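Local coordinates for outer membrane protein Omp121 (Bacteroides thetaiotaomicron, PDB 5FQ8) that probably imports nutrients across the bacterial outer membrane as a calcium-binding beta-barrel transporter of the TonB-dependent receptor family, at residues 87-95 with 694-703; 675-683 with 734-742. All coordinates share one frame; numbering follows the deposited sequence.

Contact 1: 87-95 with 694-703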
loop_
_atom_site.group_PDB
_atom_site.type_symbol
_atom_site.label_atom_id
_atom_site.label_comp_id
_atom_site.label_asym_id
_atom_site.label_seq_id
_atom_site.Cartn_x
_atom_site.Cartn_y
_atom_site.Cartn_z
ATOM N N ILE B 87 -8.020 -1.149 35.640
ATOM C CA ILE B 87 -7.224 -0.094 36.250
ATOM C C ILE B 87 -7.240 -0.299 37.755
ATOM O O ILE B 87 -8.301 -0.504 38.351
ATOM C CB ILE B 87 -7.748 1.302 35.862
ATOM C CG1 ILE B 87 -7.872 1.416 34.352
ATOM C CG2 ILE B 87 -6.798 2.355 36.325
ATOM C CD1 ILE B 87 -8.547 2.655 33.918
ATOM N N ILE B 88 -6.067 -0.262 38.364
ATOM C CA ILE B 88 -5.905 -0.635 39.758
ATOM C C ILE B 88 -5.421 0.582 40.511
ATOM O O ILE B 88 -4.303 1.052 40.285
ATOM C CB ILE B 88 -4.942 -1.817 39.928
ATOM C CG1 ILE B 88 -5.625 -3.114 39.523
ATOM C CG2 ILE B 88 -4.457 -1.921 41.350
ATOM C CD1 ILE B 88 -4.855 -4.308 39.912
ATOM N N ARG B 89 -6.268 1.086 41.404
ATOM C CA ARG B 89 -5.981 2.270 42.203
ATOM C C ARG B 89 -5.710 3.475 41.307
ATOM O O ARG B 89 -4.717 4.187 41.454
ATOM C CB ARG B 89 -4.831 2.004 43.176
ATOM C CG ARG B 89 -5.241 1.057 44.292
ATOM C CD ARG B 89 -4.143 0.782 45.292
ATOM N NE ARG B 89 -4.606 -0.044 46.400
ATOM C CZ ARG B 89 -3.841 -0.420 47.417
ATOM N NH1 ARG B 89 -2.581 -0.043 47.466
ATOM N NH2 ARG B 89 -4.336 -1.172 48.384
ATOM N N GLY B 90 -6.619 3.696 40.365
ATOM C CA GLY B 90 -6.583 4.875 39.523
ATOM C C GLY B 90 -5.499 4.866 38.458
ATOM O O GLY B 90 -4.726 3.928 38.289
ATOM N N VAL B 91 -5.459 5.972 37.729
ATOM C CA VAL B 91 -4.516 6.177 36.640
ATOM C C VAL B 91 -3.258 6.827 37.193
ATOM O O VAL B 91 -3.319 7.895 37.797
ATOM C CB VAL B 91 -5.137 7.041 35.537
ATOM C CG1 VAL B 91 -4.089 7.514 34.598
ATOM C CG2 VAL B 91 -6.192 6.275 34.798
ATOM N N SER B 92 -2.118 6.186 37.001
ATOM C CA SER B 92 -0.858 6.831 37.309
ATOM C C SER B 92 -0.147 7.324 36.067
ATOM O O SER B 92 0.510 8.365 36.105
ATOM C CB SER B 92 0.059 5.873 38.052
ATOM O OG SER B 92 -0.592 5.361 39.189
ATOM N N SER B 93 -0.270 6.596 34.965
ATOM C CA SER B 93 0.434 6.919 33.733
ATOM C C SER B 93 -0.414 7.908 32.950
ATOM O O SER B 93 -1.551 7.601 32.580
ATOM C CB SER B 93 0.697 5.642 32.933
ATOM O OG SER B 93 1.630 5.837 31.883
ATOM N N LEU B 94 0.116 9.108 32.720
ATOM C CA LEU B 94 -0.705 10.104 32.052
ATOM C C LEU B 94 -0.895 9.760 30.593
ATOM O O LEU B 94 -1.907 10.125 30.003
ATOM C CB LEU B 94 -0.100 11.484 32.199
ATOM C CG LEU B 94 -1.152 12.550 32.402
ATOM C CD1 LEU B 94 -2.034 12.114 33.527
ATOM C CD2 LEU B 94 -0.463 13.839 32.742
ATOM N N SER B 95 0.061 9.079 29.995
ATOM C CA SER B 95 -0.196 8.393 28.749
ATOM C C SER B 95 0.864 7.350 28.548
ATOM O O SER B 95 2.058 7.662 28.548
ATOM C CB SER B 95 -0.232 9.346 27.571
ATOM O OG SER B 95 -1.554 9.795 27.364
ATOM N N LEU B 694 7.392 14.335 34.500
ATOM C CA LEU B 694 6.262 15.077 35.031
ATOM C C LEU B 694 6.358 15.214 36.544
ATOM O O LEU B 694 7.328 14.809 37.187
ATOM C CB LEU B 694 4.948 14.404 34.662
ATOM C CG LEU B 694 4.522 14.343 33.211
ATOM C CD1 LEU B 694 3.077 13.957 33.122
ATOM C CD2 LEU B 694 4.747 15.659 32.545
ATOM N N GLY B 695 5.329 15.803 37.115
ATOM C CA GLY B 695 5.182 15.840 38.551
ATOM C C GLY B 695 4.524 14.584 39.080
ATOM O O GLY B 695 4.471 13.544 38.422
ATOM N N LYS B 696 4.007 14.695 40.292
ATOM C CA LYS B 696 3.358 13.584 40.967
ATOM C C LYS B 696 1.901 13.467 40.548
ATOM O O LYS B 696 1.155 14.445 40.573
ATOM C CB LYS B 696 3.447 13.765 42.480
ATOM C CG LYS B 696 4.857 13.773 43.010
ATOM C CD LYS B 696 4.931 14.224 44.448
ATOM C CE LYS B 696 6.355 14.239 44.884
ATOM N NZ LYS B 696 6.494 14.339 46.332
ATOM N N ILE B 697 1.513 12.272 40.159
ATOM C CA ILE B 697 0.117 11.903 40.023
ATOM C C ILE B 697 -0.251 11.081 41.247
ATOM O O ILE B 697 0.312 10.007 41.475
ATOM C CB ILE B 697 -0.130 11.118 38.731
ATOM C CG1 ILE B 697 0.483 11.854 37.559
ATOM C CG2 ILE B 697 -1.614 10.938 38.500
ATOM C CD1 ILE B 697 -0.412 12.884 37.029
ATOM N N ARG B 698 -1.172 11.594 42.046
ATOM C CA ARG B 698 -1.485 11.011 43.336
ATOM C C ARG B 698 -2.803 10.260 43.273
ATOM O O ARG B 698 -3.780 10.751 42.701
ATOM C CB ARG B 698 -1.544 12.087 44.416
ATOM C CG ARG B 698 -1.615 11.543 45.809
ATOM C CD ARG B 698 -1.547 12.645 46.810
ATOM N NE ARG B 698 -2.751 13.449 46.761
ATOM C CZ ARG B 698 -2.889 14.608 47.384
ATOM N NH1 ARG B 698 -1.889 15.103 48.093
ATOM N NH2 ARG B 698 -4.028 15.268 47.292
ATOM N N ASN B 699 -2.810 9.057 43.841
ATOM C CA ASN B 699 -4.024 8.271 44.035
ATOM C C ASN B 699 -4.084 7.855 45.499
ATOM O O ASN B 699 -3.207 7.139 45.982
ATOM C CB ASN B 699 -4.056 7.051 43.115
ATOM C CG ASN B 699 -4.329 7.420 41.680
ATOM O OD1 ASN B 699 -5.467 7.647 41.287
ATOM N ND2 ASN B 699 -3.278 7.478 40.885
ATOM N N ARG B 700 -5.104 8.331 46.204
ATOM C CA ARG B 700 -5.378 7.988 47.593
ATOM C C ARG B 700 -6.791 7.449 47.693
ATOM O O ARG B 700 -7.682 7.882 46.958
ATOM C CB ARG B 700 -5.284 9.198 48.530
ATOM C CG ARG B 700 -3.919 9.774 48.773
ATOM C CD ARG B 700 -3.945 10.780 49.939
ATOM N NE ARG B 700 -5.145 11.613 49.977
ATOM C CZ ARG B 700 -5.234 12.752 50.655
ATOM N NH1 ARG B 700 -4.189 13.200 51.335
ATOM N NH2 ARG B 700 -6.363 13.449 50.645
ATOM N N GLY B 701 -7.009 6.536 48.628
ATOM C CA GLY B 701 -8.359 6.060 48.839
ATOM C C GLY B 701 -8.493 4.967 49.867
ATOM O O GLY B 701 -7.610 4.738 50.690
ATOM N N ILE B 702 -9.639 4.304 49.799
ATOM C CA ILE B 702 -10.046 3.285 50.755
ATOM C C ILE B 702 -10.533 2.076 49.978
ATOM O O ILE B 702 -11.329 2.217 49.047
ATOM C CB ILE B 702 -11.166 3.785 51.688
ATOM C CG1 ILE B 702 -10.828 5.138 52.282
ATOM C CG2 ILE B 702 -11.383 2.820 52.809
ATOM C CD1 ILE B 702 -11.971 5.727 53.061
ATOM N N GLU B 703 -10.076 0.894 50.375
ATOM C CA GLU B 703 -10.546 -0.368 49.823
ATOM C C GLU B 703 -11.117 -1.181 50.966
ATOM O O GLU B 703 -10.389 -1.554 51.890
ATOM C CB GLU B 703 -9.418 -1.142 49.125
ATOM C CG GLU B 703 -8.914 -0.523 47.837
ATOM C CD GLU B 703 -7.542 -1.014 47.437
ATOM O OE1 GLU B 703 -7.015 -1.920 48.105
ATOM O OE2 GLU B 703 -6.988 -0.485 46.454
HETATM O O HOH W 1 -6.343 8.747 38.846
HETATM O O HOH W 2 -0.646 7.610 41.234
#
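Leu-694, in the loop that leads into strand 697-712, sets its CD1 branch against CD2 of Leu-94 at 3.6 Å, the two side chains crossing nearly at right angles. Ile-697 then takes up the other branch of the same leucine, its CD1 lying 3.9 Å from CD1 of Leu-94, while its CG2 methyl rests near the carbonyl oxygen of Val-91. The Ile-697 carbonyl accepts a bond from a water that is also bonded to Ser-92 OG and takes a hydrogen from Asn-699 ND2. Residues 87-95 belong to the plug that fills the barrel of TonB-dependent receptors, and strand 697-712 is a barrel strand between 661-680 and 716-731. Its alternation is plain here: Ile-697, Asn-699 and Glu-703 point toward the plug, Arg-698 and Arg-700 away from it. Asn-699 is the central polar link. With CG turned beside its own backbone N (chi1 -73°), its amide reaches the plug turn, and ND2 donates to Val-91 O over 3.1 Å in a nearly straight bond; the donor stands well above the carbonyl plane, although the bond stays close to the plane of the amide. OD1 accepts from Asn-727 ND2 on strand 716-731 and from a second water (2.8 Å), which in turn accepts from Val-91 N. Gly-90 runs over one face of this amide, offset toward its oxygen, its CA 3.5 Å from Asn-699 OD1, where a CB would collide. Last comes Glu-703, whose carboxylate meets the edge of the Arg-89 guanidinium with the two planes 41° apart. Arg-89 NH2 donates to Glu-703 OE1 at 2.8 Å, NE pairs with OE2, and Glu-647 and Glu-649 on barrel strand 643-656 also bind the guanidinium, which, shared by three carboxylates, probably eases their repulsion only in part.

Contact 2: 675-683 with 734-742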
loop_
_atom_site.group_PDB
_atom_site.type_symbol
_atom_site.label_atom_id
_atom_site.label_comp_id
_atom_site.label_asym_id
_atom_site.label_seq_id
_atom_site.Cartn_x
_atom_site.Cartn_y
_atom_site.Cartn_z
ATOM N N GLN B 675 7.299 10.696 35.876
ATOM C CA GLN B 675 6.878 9.903 34.733
ATOM C C GLN B 675 7.200 10.633 33.436
ATOM O O GLN B 675 6.820 11.791 33.251
ATOM C CB GLN B 675 5.386 9.606 34.857
ATOM C CG GLN B 675 4.541 9.809 33.635
ATOM C CD GLN B 675 3.075 9.828 33.980
ATOM O OE1 GLN B 675 2.218 9.842 33.115
ATOM N NE2 GLN B 675 2.785 9.818 35.259
ATOM N N ILE B 676 7.922 9.958 32.544
ATOM C CA ILE B 676 8.295 10.554 31.267
ATOM C C ILE B 676 7.084 10.618 30.353
ATOM O O ILE B 676 6.399 9.620 30.131
ATOM C CB ILE B 676 9.427 9.761 30.607
ATOM C CG1 ILE B 676 10.729 9.934 31.359
ATOM C CG2 ILE B 676 9.626 10.241 29.228
ATOM C CD1 ILE B 676 11.077 8.783 32.208
ATOM N N PHE B 677 6.844 11.785 29.779
ATOM C CA PHE B 677 5.615 12.024 29.049
ATOM C C PHE B 677 5.869 13.102 28.014
ATOM O O PHE B 677 6.661 14.014 28.251
ATOM C CB PHE B 677 4.507 12.432 30.027
ATOM C CG PHE B 677 3.247 12.872 29.374
ATOM C CD1 PHE B 677 2.385 11.961 28.828
ATOM C CD2 PHE B 677 2.911 14.195 29.340
ATOM C CE1 PHE B 677 1.224 12.354 28.242
ATOM C CE2 PHE B 677 1.748 14.603 28.749
ATOM C CZ PHE B 677 0.894 13.670 28.196
ATOM N N SER B 678 5.217 12.982 26.861
ATOM C CA SER B 678 5.347 13.980 25.798
ATOM C C SER B 678 4.410 15.126 26.122
ATOM O O SER B 678 3.257 15.155 25.700
ATOM C CB SER B 678 5.045 13.363 24.444
ATOM O OG SER B 678 6.153 12.612 23.975
ATOM N N LEU B 679 4.936 16.099 26.857
ATOM C CA LEU B 679 4.140 17.188 27.404
ATOM C C LEU B 679 3.866 18.265 26.367
ATOM O O LEU B 679 4.760 18.663 25.626
ATOM C CB LEU B 679 4.875 17.800 28.587
ATOM C CG LEU B 679 4.080 18.725 29.477
ATOM C CD1 LEU B 679 2.869 17.981 29.956
ATOM C CD2 LEU B 679 4.954 19.138 30.623
ATOM N N ALA B 680 2.636 18.774 26.350
ATOM C CA ALA B 680 2.252 19.758 25.342
ATOM C C ALA B 680 3.061 21.041 25.472
ATOM O O ALA B 680 3.450 21.445 26.566
ATOM C CB ALA B 680 0.765 20.077 25.440
ATOM N N MET B 681 3.315 21.677 24.331
ATOM C CA MET B 681 4.182 22.842 24.245
ATOM C C MET B 681 3.701 23.738 23.117
ATOM O O MET B 681 3.057 23.277 22.170
ATOM C CB MET B 681 5.624 22.431 24.001
ATOM C CG MET B 681 6.654 23.455 24.312
ATOM S SD MET B 681 8.199 22.624 24.243
ATOM C CE MET B 681 9.312 23.857 24.742
ATOM N N ASP B 682 4.024 25.021 23.231
ATOM C CA ASP B 682 3.611 26.013 22.248
ATOM C C ASP B 682 4.279 25.738 20.909
ATOM O O ASP B 682 5.515 25.760 20.820
ATOM C CB ASP B 682 3.950 27.417 22.751
ATOM C CG ASP B 682 3.661 28.513 21.731
ATOM O OD1 ASP B 682 2.923 28.291 20.750
ATOM O OD2 ASP B 682 4.182 29.626 21.935
ATOM N N PRO B 683 3.526 25.480 19.870
ATOM C CA PRO B 683 4.130 25.246 18.563
ATOM C C PRO B 683 5.081 26.350 18.136
ATOM O O PRO B 683 5.977 26.126 17.320
ATOM C CB PRO B 683 2.912 25.163 17.647
ATOM C CG PRO B 683 1.846 24.666 18.518
ATOM C CD PRO B 683 2.073 25.265 19.851
ATOM N N LEU B 734 2.272 19.755 36.943
ATOM C CA LEU B 734 2.786 19.553 35.613
ATOM C C LEU B 734 3.772 20.673 35.337
ATOM O O LEU B 734 3.449 21.835 35.608
ATOM C CB LEU B 734 1.665 19.562 34.583
ATOM C CG LEU B 734 0.819 18.296 34.571
ATOM C CD1 LEU B 734 -0.340 18.475 33.665
ATOM C CD2 LEU B 734 1.645 17.119 34.119
ATOM N N PRO B 735 4.976 20.373 34.835
ATOM C CA PRO B 735 6.020 21.395 34.693
ATOM C C PRO B 735 5.544 22.774 34.264
ATOM O O PRO B 735 4.984 22.951 33.180
ATOM C CB PRO B 735 6.940 20.769 33.647
ATOM C CG PRO B 735 6.870 19.349 33.952
ATOM C CD PRO B 735 5.459 19.064 34.393
ATOM N N GLU B 736 5.778 23.750 35.145
ATOM C CA GLU B 736 5.197 25.077 34.993
ATOM C C GLU B 736 5.581 25.694 33.669
ATOM O O GLU B 736 4.754 26.322 33.003
ATOM C CB GLU B 736 5.663 25.991 36.126
ATOM C CG GLU B 736 4.996 25.791 37.478
ATOM C CD GLU B 736 5.625 26.654 38.564
ATOM O OE1 GLU B 736 6.705 27.222 38.300
ATOM O OE2 GLU B 736 5.050 26.768 39.672
ATOM N N GLU B 737 6.833 25.495 33.265
ATOM C CA GLU B 737 7.410 26.221 32.146
ATOM C C GLU B 737 6.629 26.044 30.866
ATOM O O GLU B 737 6.735 26.888 29.979
ATOM C CB GLU B 737 8.852 25.788 31.948
ATOM C CG GLU B 737 9.631 25.796 33.239
ATOM C CD GLU B 737 9.505 24.494 33.981
ATOM O OE1 GLU B 737 9.506 23.444 33.310
ATOM O OE2 GLU B 737 9.387 24.517 35.223
ATOM N N LEU B 738 5.828 24.996 30.758
ATOM C CA LEU B 738 5.041 24.748 29.562
ATOM C C LEU B 738 3.555 24.914 29.802
ATOM O O LEU B 738 2.758 24.448 28.986
ATOM C CB LEU B 738 5.310 23.346 29.028
ATOM C CG LEU B 738 6.513 23.038 28.154
ATOM C CD1 LEU B 738 7.814 23.200 28.893
ATOM C CD2 LEU B 738 6.372 21.625 27.664
ATOM N N GLY B 739 3.163 25.581 30.883
ATOM C CA GLY B 739 1.774 25.644 31.275
ATOM C C GLY B 739 1.428 24.536 32.250
ATOM O O GLY B 739 2.199 23.605 32.489
ATOM N N GLY B 740 0.248 24.634 32.833
ATOM C CA GLY B 740 -0.097 23.599 33.781
ATOM C C GLY B 740 -1.159 22.664 33.259
ATOM O O GLY B 740 -1.937 22.113 34.037
ATOM N N ILE B 741 -1.190 22.462 31.947
ATOM C CA ILE B 741 -2.308 21.812 31.286
ATOM C C ILE B 741 -1.754 21.036 30.109
ATOM O O ILE B 741 -0.722 21.399 29.554
ATOM C CB ILE B 741 -3.355 22.867 30.865
ATOM C CG1 ILE B 741 -4.529 22.246 30.137
ATOM C CG2 ILE B 741 -2.729 23.878 29.973
ATOM C CD1 ILE B 741 -5.585 23.249 29.783
ATOM N N THR B 742 -2.412 19.933 29.759
ATOM C CA THR B 742 -1.975 19.116 28.635
ATOM C C THR B 742 -3.102 18.193 28.213
ATOM O O THR B 742 -3.752 17.589 29.045
ATOM C CB THR B 742 -0.719 18.314 28.973
ATOM O OG1 THR B 742 -0.251 17.656 27.800
ATOM C CG2 THR B 742 -0.980 17.288 30.028
#
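Leu-679, near the end of barrel strand 661-680, projects into loop 734-742 and packs between Pro-735 near one end and Thr-742 at the other. Its CB is directed at the loop, and CG anti to the backbone N (chi1 -166°) sends the fork onward. CG comes within 4.1 Å of Leu-738 CD2. At the fork the branches part: CD1 meets Thr-742 CB at 3.7 Å and reaches more loosely to Leu-734 CD2, while CD2 lies against the pyrrolidine ring of Pro-735, 3.8 Å from its CD, with Leu-738 CD2 on its flank. Cut back to an alanine, this position would probably leave a gap between Pro-735, Leu-738 and Thr-742, with Leu-738 on Met-681 as the main apolar contact still joining loop and strand. On the Thr-742 side, OG1 stands at the edge of the Phe-677 ring, 3.8 Å from CE2 and near the ring plane. The same oxygen accepts a weak hydrogen bond from Ala-680 N at 3.4 Å. Leu-738 extends the apolar patch along the strand, its CD2 touching Met-681 CB at 3.8 Å. The 3-10 turn at 736-737, with Leu-738 N bonded to Pro-735 O, swings Leu-738 back toward the strand. Just beyond, Met-681 packs on an apolar side chain of a neighbouring protein chain, and both carboxylate oxygens of Asp-682 bond to side chains of that chain. Residues 734-742 open the excursion between barrel strands 716-731 and 802-812, probably one of the long extracellular loops characteristic of TonB-dependent receptors, here packed on the end of a barrel strand.

Overall arrangement
Contact 1 joins plug to barrel wall, and contact 2 joins the wall to a loop that is probably extracellular; their centres lie 18 Å apart. Strands 661-680 and 697-712 are antiparallel neighbours, so both contacts share one patch of barrel, and along the sequence their segments alternate. They also touch directly: Gln-675 NE2 reaches Ser-92 O at 2.8 Å, probably as a hydrogen bond, and Ser-95 CB packs on Phe-677 CE1 at 3.4 Å. Contact 1 is away from the known metal and lipid sites. In contact 2 the side chain of Met-681 is about 12 Å from the bound magnesium ion and about 9 Å from the side chain of its ligand Asn-633.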